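Local coordinates for protein manganese lipoxygenase (Gaeumannomyces graminis, PDB 5FX8) that oxygenates linoleic and alpha-linolenic acids to 11S- and 13R-hydroperoxy fatty acids, using a catalytic manganese ion, at residues R101-N106 with R547-R552; A274-N279 with L495-L500; G368-Y373 with V449-A454; I408-Q413 with N572-E577. All blocks are in the same frame, centred on the assembly; numbering follows the deposited sequence.

Contact 1: residues R101-N106 with R547-R552. With NAG (2-acetamido-2-deoxy-beta-D-glucopyranose), chain F.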
# COMPACT_ATOMS: atom_id res chain seq x y z
N ARG A 101 11.57 -6.30 2.76
CA ARG A 101 11.81 -7.56 2.05
C ARG A 101 10.96 -8.68 2.62
O ARG A 101 10.34 -9.45 1.88
CB ARG A 101 13.28 -7.98 2.13
CG ARG A 101 14.27 -7.36 1.18
CD ARG A 101 15.60 -8.15 1.18
NE ARG A 101 16.38 -7.70 0.04
CZ ARG A 101 17.43 -6.92 0.15
NH1 ARG A 101 17.86 -6.58 1.36
NH2 ARG A 101 18.07 -6.51 -0.93
N GLN A 102 10.97 -8.84 3.94
CA GLN A 102 10.21 -9.96 4.47
C GLN A 102 8.71 -9.73 4.38
O GLN A 102 7.95 -10.70 4.24
CB GLN A 102 10.62 -10.26 5.90
CG GLN A 102 10.20 -9.26 6.90
CD GLN A 102 10.64 -9.65 8.27
OE1 GLN A 102 11.47 -10.54 8.43
NE2 GLN A 102 10.09 -8.99 9.28
N ASP A 103 8.27 -8.47 4.37
CA ASP A 103 6.85 -8.16 4.28
C ASP A 103 6.30 -8.16 2.86
O ASP A 103 5.08 -8.19 2.72
CB ASP A 103 6.58 -6.81 4.94
CG ASP A 103 6.45 -6.93 6.44
OD1 ASP A 103 6.69 -8.03 6.94
OD2 ASP A 103 6.12 -5.94 7.12
N ALA A 104 7.14 -8.11 1.81
CA ALA A 104 6.66 -8.09 0.42
C ALA A 104 6.57 -9.47 -0.23
O ALA A 104 5.87 -9.61 -1.23
CB ALA A 104 7.56 -7.23 -0.45
N ALA A 105 7.25 -10.47 0.32
CA ALA A 105 7.33 -11.77 -0.32
C ALA A 105 5.96 -12.36 -0.61
O ALA A 105 5.67 -12.78 -1.73
CB ALA A 105 8.16 -12.69 0.57
N ASN A 106 5.10 -12.44 0.40
CA ASN A 106 3.82 -13.10 0.22
C ASN A 106 2.98 -12.39 -0.85
O ASN A 106 2.46 -13.03 -1.78
CB ASN A 106 3.14 -13.14 1.59
CG ASN A 106 1.83 -13.86 1.60
OD1 ASN A 106 1.26 -14.21 0.59
ND2 ASN A 106 1.33 -14.06 2.80
N ARG A 547 -1.58 -9.14 10.17
CA ARG A 547 -0.35 -8.66 10.77
C ARG A 547 -0.58 -7.66 11.90
O ARG A 547 0.38 -7.29 12.58
CB ARG A 547 0.53 -8.06 9.67
CG ARG A 547 1.04 -9.10 8.67
CD ARG A 547 1.87 -8.51 7.57
NE ARG A 547 2.51 -9.53 6.75
CZ ARG A 547 3.13 -9.30 5.60
NH1 ARG A 547 3.20 -8.08 5.10
NH2 ARG A 547 3.67 -10.29 4.94
N LYS A 548 -1.83 -7.25 12.13
CA LYS A 548 -2.20 -6.20 13.08
C LYS A 548 -1.47 -4.89 12.80
O LYS A 548 -1.04 -4.18 13.71
CB LYS A 548 -1.97 -6.67 14.53
CG LYS A 548 -3.15 -7.46 15.09
CD LYS A 548 -3.26 -8.86 14.49
CE LYS A 548 -4.63 -9.50 14.73
NZ LYS A 548 -4.86 -10.74 13.91
N GLN A 549 -1.40 -4.52 11.51
CA GLN A 549 -0.68 -3.35 11.02
C GLN A 549 -1.59 -2.37 10.29
O GLN A 549 -1.12 -1.49 9.57
CB GLN A 549 0.48 -3.78 10.12
CG GLN A 549 1.60 -4.47 10.83
CD GLN A 549 2.63 -5.00 9.86
OE1 GLN A 549 2.31 -5.36 8.73
NE2 GLN A 549 3.88 -5.05 10.29
N THR A 550 -2.88 -2.51 10.47
CA THR A 550 -3.95 -1.64 10.03
C THR A 550 -3.93 -0.31 10.78
O THR A 550 -3.31 -0.19 11.84
CB THR A 550 -5.24 -2.43 10.22
OG1 THR A 550 -5.54 -3.13 9.03
CG2 THR A 550 -6.37 -1.62 10.58
N VAL A 551 -4.59 0.70 10.20
CA VAL A 551 -4.67 2.02 10.82
C VAL A 551 -5.34 2.00 12.19
O VAL A 551 -5.01 2.81 13.05
CB VAL A 551 -5.42 2.99 9.90
CG1 VAL A 551 -5.60 4.34 10.59
CG2 VAL A 551 -4.72 3.10 8.60
N ARG A 552 -6.28 1.11 12.42
CA ARG A 552 -6.83 1.01 13.77
C ARG A 552 -5.80 0.58 14.81
O ARG A 552 -5.94 0.94 15.98
CB ARG A 552 -8.00 0.06 13.79
CG ARG A 552 -8.84 0.24 12.64
CD ARG A 552 -10.12 -0.55 12.80
NE ARG A 552 -10.59 -0.52 14.16
CZ ARG A 552 -11.52 -1.36 14.64
NH1 ARG A 552 -12.03 -2.29 13.87
NH2 ARG A 552 -11.94 -1.28 15.88
C1 NAG F . 0.06 -14.70 2.99
C2 NAG F . 0.20 -15.75 4.08
C3 NAG F . -1.15 -16.37 4.38
C4 NAG F . -2.16 -15.28 4.73
C5 NAG F . -2.21 -14.24 3.62
C6 NAG F . -3.08 -13.06 3.97
C7 NAG F . 2.33 -16.92 4.29
C8 NAG F . 3.21 -18.00 3.73
N2 NAG F . 1.15 -16.77 3.69
O3 NAG F . -0.99 -17.28 5.47
O4 NAG F . -3.46 -15.83 4.92
O5 NAG F . -0.90 -13.72 3.38
O6 NAG F . -2.67 -12.47 5.19
O7 NAG F . 2.68 -16.22 5.23
O HOH W 1 5.55 -11.56 3.08
O HOH W 2 3.14 -9.52 1.71
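Arg547 reaches from a loop to the side of helix 101-106 and meets the backbone and carboxylate of Asp103. Its CB points toward the helix. CG is anti to the carbonyl carbon (chi1 -67°), and the chain runs extended from CG to NE. At the tip, Arg547 NH1 gives a hydrogen bond to Asp103 O at 3.0 Å. The bond lies in the carbonyl plane, on a lone pair, and nearly in the guanidinium plane. Arg547 NH2 gives Asp103 O a second, weak bond at 3.4 Å, so both terminal nitrogens share one acceptor. The Asp103 carboxylate lies over one face of the guanidinium, the two planes 24° apart. Asp103 OD1 is 3.9 Å from Arg547 NH1, a long salt bridge made by charge alone. Asp103 OD2 is hydrogen-bonded to Gln324 instead.

The helix is part of the long helix 86-124 of the lipoxygenase fold, and the loop precedes helix 558-563. Water 1 accepts a bond from Asn106 N at 2.9 Å and donates to Gln102 O. It also takes a weak bond from Arg547 NH2. Water 2 donates to Asp103 O at 2.6 Å and takes a weak bond from Arg547 NH2. One turn further on, Asn106 ND2 is bonded covalently to C1 of the N-linked NAG at 1.4 Å. That sugar is also hydrogen-bonded to Asp546, next to Arg547.

Contact 2: residues A274-N279 with L495-L500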
# COMPACT_ATOMS: atom_id res chain seq x y z
N ALA A 274 -10.69 10.59 -25.09
CA ALA A 274 -10.19 11.76 -24.39
C ALA A 274 -10.14 11.50 -22.90
O ALA A 274 -9.16 11.84 -22.22
CB ALA A 274 -11.05 12.96 -24.72
N LYS A 275 -11.19 10.87 -22.37
CA LYS A 275 -11.17 10.56 -20.96
C LYS A 275 -10.09 9.56 -20.64
O LYS A 275 -9.48 9.65 -19.58
CB LYS A 275 -12.53 10.05 -20.51
CG LYS A 275 -13.57 11.11 -20.54
CD LYS A 275 -14.84 10.59 -19.92
CE LYS A 275 -15.51 9.56 -20.77
NZ LYS A 275 -16.65 9.03 -20.00
N ILE A 276 -9.81 8.62 -21.55
CA ILE A 276 -8.72 7.68 -21.31
C ILE A 276 -7.37 8.39 -21.30
O ILE A 276 -6.52 8.12 -20.44
CB ILE A 276 -8.75 6.54 -22.34
CG1 ILE A 276 -10.01 5.70 -22.18
CG2 ILE A 276 -7.58 5.62 -22.13
CD1 ILE A 276 -10.12 4.55 -23.11
N MET A 277 -7.15 9.33 -22.22
CA MET A 277 -5.88 10.04 -22.22
C MET A 277 -5.71 10.85 -20.94
O MET A 277 -4.62 10.87 -20.33
CB MET A 277 -5.77 10.93 -23.45
CG MET A 277 -5.77 10.16 -24.72
SD MET A 277 -5.48 11.16 -26.19
CE MET A 277 -7.05 11.95 -26.44
N PHE A 278 -6.77 11.53 -20.51
CA PHE A 278 -6.71 12.24 -19.24
C PHE A 278 -6.43 11.29 -18.09
O PHE A 278 -5.68 11.63 -17.18
CB PHE A 278 -8.00 13.02 -19.00
CG PHE A 278 -8.04 13.76 -17.69
CD1 PHE A 278 -8.42 13.12 -16.52
CD2 PHE A 278 -7.75 15.11 -17.64
CE1 PHE A 278 -8.48 13.80 -15.35
CE2 PHE A 278 -7.81 15.79 -16.46
CZ PHE A 278 -8.18 15.12 -15.30
N ASN A 279 -7.02 10.11 -18.10
CA ASN A 279 -6.78 9.22 -16.98
C ASN A 279 -5.33 8.73 -16.95
O ASN A 279 -4.79 8.44 -15.88
CB ASN A 279 -7.75 8.06 -17.03
CG ASN A 279 -9.14 8.47 -16.63
OD1 ASN A 279 -9.33 9.43 -15.92
ND2 ASN A 279 -10.13 7.73 -17.08
N LEU A 495 -10.44 2.12 -18.53
CA LEU A 495 -10.49 3.57 -18.41
C LEU A 495 -9.18 4.18 -17.93
O LEU A 495 -8.95 5.36 -18.19
CB LEU A 495 -11.63 3.96 -17.48
CG LEU A 495 -12.84 4.56 -18.21
CD1 LEU A 495 -12.46 5.85 -18.84
CD2 LEU A 495 -13.36 3.64 -19.30
N HIS A 496 -8.33 3.42 -17.26
CA HIS A 496 -7.11 3.97 -16.66
C HIS A 496 -5.87 3.19 -17.04
O HIS A 496 -5.32 2.46 -16.21
CB HIS A 496 -7.21 3.97 -15.15
CG HIS A 496 -8.41 4.68 -14.62
ND1 HIS A 496 -9.57 4.03 -14.28
CD2 HIS A 496 -8.61 5.99 -14.34
CE1 HIS A 496 -10.44 4.90 -13.82
NE2 HIS A 496 -9.89 6.10 -13.85
N PRO A 497 -5.36 3.36 -18.26
CA PRO A 497 -4.16 2.63 -18.67
C PRO A 497 -2.86 3.32 -18.27
O PRO A 497 -2.70 4.53 -18.37
CB PRO A 497 -4.30 2.58 -20.19
CG PRO A 497 -5.00 3.81 -20.52
CD PRO A 497 -5.92 4.15 -19.36
N ALA A 498 -1.91 2.51 -17.80
CA ALA A 498 -0.60 3.04 -17.48
C ALA A 498 0.10 3.62 -18.71
O ALA A 498 0.86 4.58 -18.58
CB ALA A 498 0.25 1.96 -16.86
N ALA A 499 -0.15 3.08 -19.89
CA ALA A 499 0.46 3.61 -21.10
C ALA A 499 -0.54 3.61 -22.24
O ALA A 499 -1.49 2.82 -22.25
CB ALA A 499 1.70 2.79 -21.49
N LEU A 500 -0.32 4.47 -23.22
CA LEU A 500 -1.08 4.44 -24.46
C LEU A 500 -0.23 3.84 -25.57
O LEU A 500 0.95 4.16 -25.70
CB LEU A 500 -1.55 5.84 -24.86
CG LEU A 500 -2.23 6.66 -23.77
CD1 LEU A 500 -2.70 7.97 -24.38
CD2 LEU A 500 -3.39 5.91 -23.16
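Ile276 packs its CG2 methyl against the ring of Pro497, 3.5 Å from Pro497 CG. The methyl stands anti to the backbone N of Ile276, and the two side chains cross at about a right angle. The other branch of Ile276 turns to Leu495, with Ile276 CG1 4.1 Å from Leu495 CD1. Further along the loop, Leu500 points toward the helix and sets its CD1 3.8 Å from Met277 CG. All these residues are buried.

The contact joins helix 268-305, which also carries the manganese ligands His290 and His294, to the loop between helices 485-490 and 526-539. It lies away from the metal itself.

At the polar edge, Asn279 ND2 donates to Leu495 O at 2.9 Å, with an N-H...O angle of 154°. The oxygen lies close to the amide plane of Asn279, but the donor sits 48° out of the carbonyl plane. The same amide meets the His496 ring obliquely, Asn279 CG 3.4 Å from His496 CD2, the amide and ring planes 31° apart. The His496 ring is held by its own bonds: ND1 to Val492 O and NE2 to Glu167 OE1.

Contact 3: residues G368-Y373 with V449-A454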
# COMPACT_ATOMS: atom_id res chain seq x y z
N GLY A 368 5.12 21.96 0.63
CA GLY A 368 5.14 22.57 1.95
C GLY A 368 4.40 21.73 2.98
O GLY A 368 3.39 21.10 2.69
N PHE A 369 4.91 21.72 4.21
CA PHE A 369 4.28 20.89 5.23
C PHE A 369 2.93 21.46 5.67
O PHE A 369 1.89 20.82 5.49
CB PHE A 369 5.24 20.72 6.41
CG PHE A 369 4.76 19.77 7.45
CD1 PHE A 369 4.98 18.41 7.33
CD2 PHE A 369 4.12 20.24 8.59
CE1 PHE A 369 4.56 17.54 8.33
CE2 PHE A 369 3.69 19.38 9.56
CZ PHE A 369 3.91 18.03 9.44
N GLN A 370 2.90 22.68 6.20
CA GLN A 370 1.61 23.24 6.60
C GLN A 370 0.69 23.47 5.40
O GLN A 370 -0.53 23.35 5.52
CB GLN A 370 1.83 24.52 7.40
CG GLN A 370 2.41 24.23 8.79
CD GLN A 370 2.85 25.47 9.54
OE1 GLN A 370 3.61 26.27 9.04
NE2 GLN A 370 2.34 25.63 10.73
N ALA A 371 1.28 23.77 4.24
CA ALA A 371 0.57 23.88 2.97
C ALA A 371 -0.27 22.66 2.67
O ALA A 371 -1.28 22.75 1.96
CB ALA A 371 1.58 24.09 1.84
N GLY A 372 0.14 21.50 3.17
CA GLY A 372 -0.55 20.27 2.92
C GLY A 372 -1.59 19.89 3.93
O GLY A 372 -2.21 18.84 3.75
N TYR A 373 -1.80 20.66 4.99
CA TYR A 373 -2.87 20.33 5.92
C TYR A 373 -4.16 20.27 5.13
O TYR A 373 -4.32 21.01 4.17
CB TYR A 373 -2.98 21.36 7.02
CG TYR A 373 -1.86 21.42 8.01
CD1 TYR A 373 -0.85 20.48 8.02
CD2 TYR A 373 -1.81 22.43 8.96
CE1 TYR A 373 0.17 20.54 8.94
CE2 TYR A 373 -0.79 22.50 9.88
CZ TYR A 373 0.19 21.55 9.86
OH TYR A 373 1.21 21.59 10.77
N VAL A 449 13.29 21.73 6.03
CA VAL A 449 11.88 21.43 5.82
C VAL A 449 11.14 22.70 5.43
O VAL A 449 11.30 23.75 6.06
CB VAL A 449 11.28 20.80 7.09
CG1 VAL A 449 9.83 20.51 6.88
CG2 VAL A 449 12.04 19.54 7.49
N ARG A 450 10.30 22.61 4.41
CA ARG A 450 9.46 23.72 3.96
C ARG A 450 8.16 23.82 4.74
O ARG A 450 7.47 22.82 4.94
CB ARG A 450 9.10 23.58 2.48
CG ARG A 450 10.02 24.31 1.57
CD ARG A 450 9.52 24.32 0.16
NE ARG A 450 10.66 24.29 -0.74
CZ ARG A 450 10.59 23.85 -1.98
NH1 ARG A 450 9.43 23.40 -2.42
NH2 ARG A 450 11.65 23.84 -2.76
N ASP A 451 7.80 25.05 5.11
CA ASP A 451 6.49 25.38 5.66
C ASP A 451 6.19 24.55 6.91
O ASP A 451 5.12 23.96 7.07
CB ASP A 451 5.41 25.21 4.60
CG ASP A 451 4.25 26.14 4.81
OD1 ASP A 451 4.21 26.84 5.86
OD2 ASP A 451 3.36 26.15 3.95
N PHE A 452 7.07 24.51 7.72
CA PHE A 452 6.97 23.90 9.01
C PHE A 452 6.75 24.99 10.05
O PHE A 452 7.28 26.09 9.91
CB PHE A 452 8.25 23.13 9.33
CG PHE A 452 8.06 22.03 10.32
CD1 PHE A 452 7.29 20.94 10.01
CD2 PHE A 452 8.68 22.07 11.55
CE1 PHE A 452 7.13 19.93 10.91
CE2 PHE A 452 8.53 21.05 12.46
CZ PHE A 452 7.75 19.99 12.15
N PRO A 453 5.98 24.71 11.09
CA PRO A 453 5.75 25.73 12.12
C PRO A 453 7.05 26.28 12.66
O PRO A 453 7.97 25.54 13.01
CB PRO A 453 4.96 24.97 13.19
CG PRO A 453 5.22 23.55 12.92
CD PRO A 453 5.38 23.42 11.46
N ALA A 454 7.15 27.59 12.70
CA ALA A 454 8.37 28.26 13.11
C ALA A 454 8.67 28.00 14.58
O ALA A 454 7.77 27.76 15.39
CB ALA A 454 8.23 29.74 12.88
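Gln370 N donates to Asp451 O at 2.7 Å, in the plane of that carbonyl. Phe369 N donates to the preceding carbonyl, Arg450 O, at 2.9 Å. Here the donor stands 36° out of the carbonyl plane. Two successive amides of one loop are thus matched to two successive carbonyls of the other. A third, weak bond runs from Ala371 N to Asp451 OD2 at 3.2 Å. Asp451 CG is anti to its backbone N (chi1 -151°), and the carboxylate lies by the start of the short 3-10 turn 370-372. Gly368 lies close by, its CA 3.8 Å from Asp451 CB.

The contact is loop on loop within the helical lipoxygenase fold. Segment 368-373 leads into helix 374-380, with Tyr373 at its N-cap position. Segment 449-454 runs between helices 434-444 and 460-481.

Beyond the bonds, Phe369 and Phe452 form an edge-to-face (T-shaped) pair. Their side chains lie side by side and point the same way. The edge of Phe452 is turned to the face of Phe369, with ring centroids 5.0 Å apart and planes at 61°. Phe452 CD1 comes to 3.5 Å from Phe369 CD2. Phe369 also meets His469 edge-to-face, and both phenylalanines touch Val300 on helix 268-305. The Gln370 side chain crosses Pro453 obliquely. The end of Arg450 leads away to Tyr362, where NH1 is hydrogen-bonded to Tyr362 O and the guanidinium makes a cation-pi contact with the ring.

Contact 4: residues I408-Q413 with N572-E577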
# COMPACT_ATOMS: atom_id res chain seq x y z
N ILE A 408 -8.00 10.81 14.36
CA ILE A 408 -6.57 10.94 14.60
C ILE A 408 -6.30 12.15 15.48
O ILE A 408 -5.40 12.14 16.32
CB ILE A 408 -5.83 11.03 13.26
CG1 ILE A 408 -6.00 9.73 12.46
CG2 ILE A 408 -4.37 11.43 13.44
CD1 ILE A 408 -5.24 9.71 11.17
N ARG A 409 -7.05 13.21 15.29
CA ARG A 409 -6.77 14.44 16.00
C ARG A 409 -7.23 14.32 17.42
O ARG A 409 -6.52 14.71 18.35
CB ARG A 409 -7.42 15.63 15.31
CG ARG A 409 -7.09 16.90 16.02
CD ARG A 409 -7.40 18.15 15.26
NE ARG A 409 -6.86 19.27 16.02
CZ ARG A 409 -5.71 19.87 15.76
NH1 ARG A 409 -4.98 19.50 14.71
NH2 ARG A 409 -5.30 20.87 16.55
N ARG A 410 -8.40 13.72 17.63
CA ARG A 410 -8.79 13.39 18.98
C ARG A 410 -7.69 12.61 19.69
O ARG A 410 -7.28 12.97 20.80
CB ARG A 410 -10.10 12.62 18.98
CG ARG A 410 -10.61 12.30 20.35
CD ARG A 410 -11.84 11.45 20.25
NE ARG A 410 -12.83 12.05 19.35
CZ ARG A 410 -13.72 12.96 19.73
NH1 ARG A 410 -13.74 13.38 21.00
NH2 ARG A 410 -14.58 13.46 18.85
N PHE A 411 -7.18 11.55 19.05
CA PHE A 411 -6.11 10.80 19.71
C PHE A 411 -4.90 11.69 19.98
O PHE A 411 -4.32 11.63 21.06
CB PHE A 411 -5.67 9.60 18.89
CG PHE A 411 -4.47 8.92 19.46
CD1 PHE A 411 -3.19 9.32 19.10
CD2 PHE A 411 -4.61 7.91 20.37
CE1 PHE A 411 -2.12 8.74 19.63
CE2 PHE A 411 -3.52 7.30 20.89
CZ PHE A 411 -2.27 7.72 20.53
N MET A 412 -4.48 12.48 19.01
CA MET A 412 -3.25 13.23 19.20
C MET A 412 -3.43 14.26 20.29
O MET A 412 -2.51 14.53 21.06
CB MET A 412 -2.80 13.89 17.90
CG MET A 412 -2.22 12.95 16.90
SD MET A 412 -0.84 11.96 17.49
CE MET A 412 -0.46 11.09 15.98
N GLN A 413 -4.62 14.84 20.37
CA GLN A 413 -4.91 15.79 21.43
C GLN A 413 -4.82 15.12 22.79
O GLN A 413 -4.20 15.65 23.71
CB GLN A 413 -6.29 16.40 21.22
CG GLN A 413 -6.58 17.54 22.18
CD GLN A 413 -5.88 18.83 21.78
OE1 GLN A 413 -6.18 19.40 20.73
NE2 GLN A 413 -4.97 19.31 22.62
N ASN A 572 -5.74 5.51 23.01
CA ASN A 572 -5.67 4.41 22.07
C ASN A 572 -6.98 3.66 21.98
O ASN A 572 -7.40 3.28 20.89
CB ASN A 572 -4.56 3.45 22.44
CG ASN A 572 -4.51 2.28 21.49
OD1 ASN A 572 -4.34 2.46 20.30
ND2 ASN A 572 -4.65 1.08 22.01
N ALA A 573 -7.61 3.38 23.11
CA ALA A 573 -8.86 2.63 23.06
C ALA A 573 -9.96 3.46 22.43
O ALA A 573 -10.79 2.93 21.68
CB ALA A 573 -9.26 2.18 24.46
N ARG A 574 -9.98 4.75 22.71
CA ARG A 574 -10.97 5.57 22.03
C ARG A 574 -10.71 5.60 20.53
O ARG A 574 -11.66 5.60 19.73
CB ARG A 574 -10.98 6.97 22.62
CG ARG A 574 -11.94 7.94 21.97
CD ARG A 574 -13.39 7.52 22.06
NE ARG A 574 -14.28 8.55 21.49
CZ ARG A 574 -14.81 9.56 22.19
NH1 ARG A 574 -14.54 9.71 23.49
NH2 ARG A 574 -15.59 10.44 21.59
N PHE A 575 -9.44 5.59 20.13
CA PHE A 575 -9.11 5.61 18.71
C PHE A 575 -9.52 4.32 18.03
O PHE A 575 -10.03 4.34 16.91
CB PHE A 575 -7.62 5.89 18.52
CG PHE A 575 -7.18 5.89 17.10
CD1 PHE A 575 -7.45 6.97 16.27
CD2 PHE A 575 -6.48 4.81 16.58
CE1 PHE A 575 -7.03 6.95 14.94
CE2 PHE A 575 -6.04 4.80 15.26
CZ PHE A 575 -6.32 5.86 14.44
N VAL A 576 -9.33 3.19 18.71
CA VAL A 576 -9.77 1.91 18.19
C VAL A 576 -11.28 1.87 18.02
O VAL A 576 -11.80 1.32 17.04
CB VAL A 576 -9.28 0.79 19.10
CG1 VAL A 576 -9.98 -0.51 18.77
CG2 VAL A 576 -7.82 0.66 18.94
N GLU A 577 -12.02 2.42 18.97
CA GLU A 577 -13.46 2.40 18.77
C GLU A 577 -13.89 3.36 17.66
O GLU A 577 -14.78 3.04 16.87
CB GLU A 577 -14.18 2.68 20.09
CG GLU A 577 -15.70 2.94 19.97
CD GLU A 577 -16.57 1.75 19.46
OE1 GLU A 577 -16.42 1.31 18.29
OE2 GLU A 577 -17.45 1.29 20.24
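Ile408 CG1 lies at the edge of the Phe575 ring, near its plane, 3.9 Å from Phe575 CE1. The two side chains run side by side and point the same way. Ile408 also packs on Ala471 of helix 460-481.

Arg410 comes next and points toward helix 572-577. Its guanidinium is laid nearly parallel to that of Arg574, the planes 13° apart. Arg574 NH2 sits over one face, 3.5 Å from Arg410 NH1. Asp578 would be expected to offset part of the like charge. Arg574 NE forms a salt bridge with it, and Arg410 NE a long, weak ion pair. A long, weak ion pair also joins Arg410 to Glu259 of the zonadhesin chain.

The Phe411 ring reaches the start of segment 572-577. Asn572 N lies in the plane of the ring at its edge, 3.6 Å from Phe411 CE2. Phe411 CD2 is 4.1 Å from Phe575 CB, and the two rings meet obliquely at 61°. Phe555 stacks on Phe411 and stands edge-to-face with Phe575.

The two segments are antiparallel, at 175°, with their axes 9.2 Å apart at closest approach. This is antiparallel helix packing between helices 396-420 and 566-587, within the largely helical lipoxygenase fold.

In the fold
From the N terminus, helix 86-124 enters contact 1, whose partner loop comes 441 residues later, so contact 1 closes a loop that holds contacts 2 and 3 whole. Helix 268-305 opens contact 2, closed by residues 495-500. Contact 3 is nested inside it and ties the loop before helix 374-380 to the one before helix 460-481. Contact 4 ties helix 396-420 to helix 566-587. It starts within the loop of contact 3 and ends beyond the second segment of contact 1, so it crosses all three others. Contacts 1 and 4 touch: Arg552 NH2 lies 2.8 Å from Val576 O, a probable hydrogen bond. Contact 2 lies across the chain's centre from contacts 3 and 4.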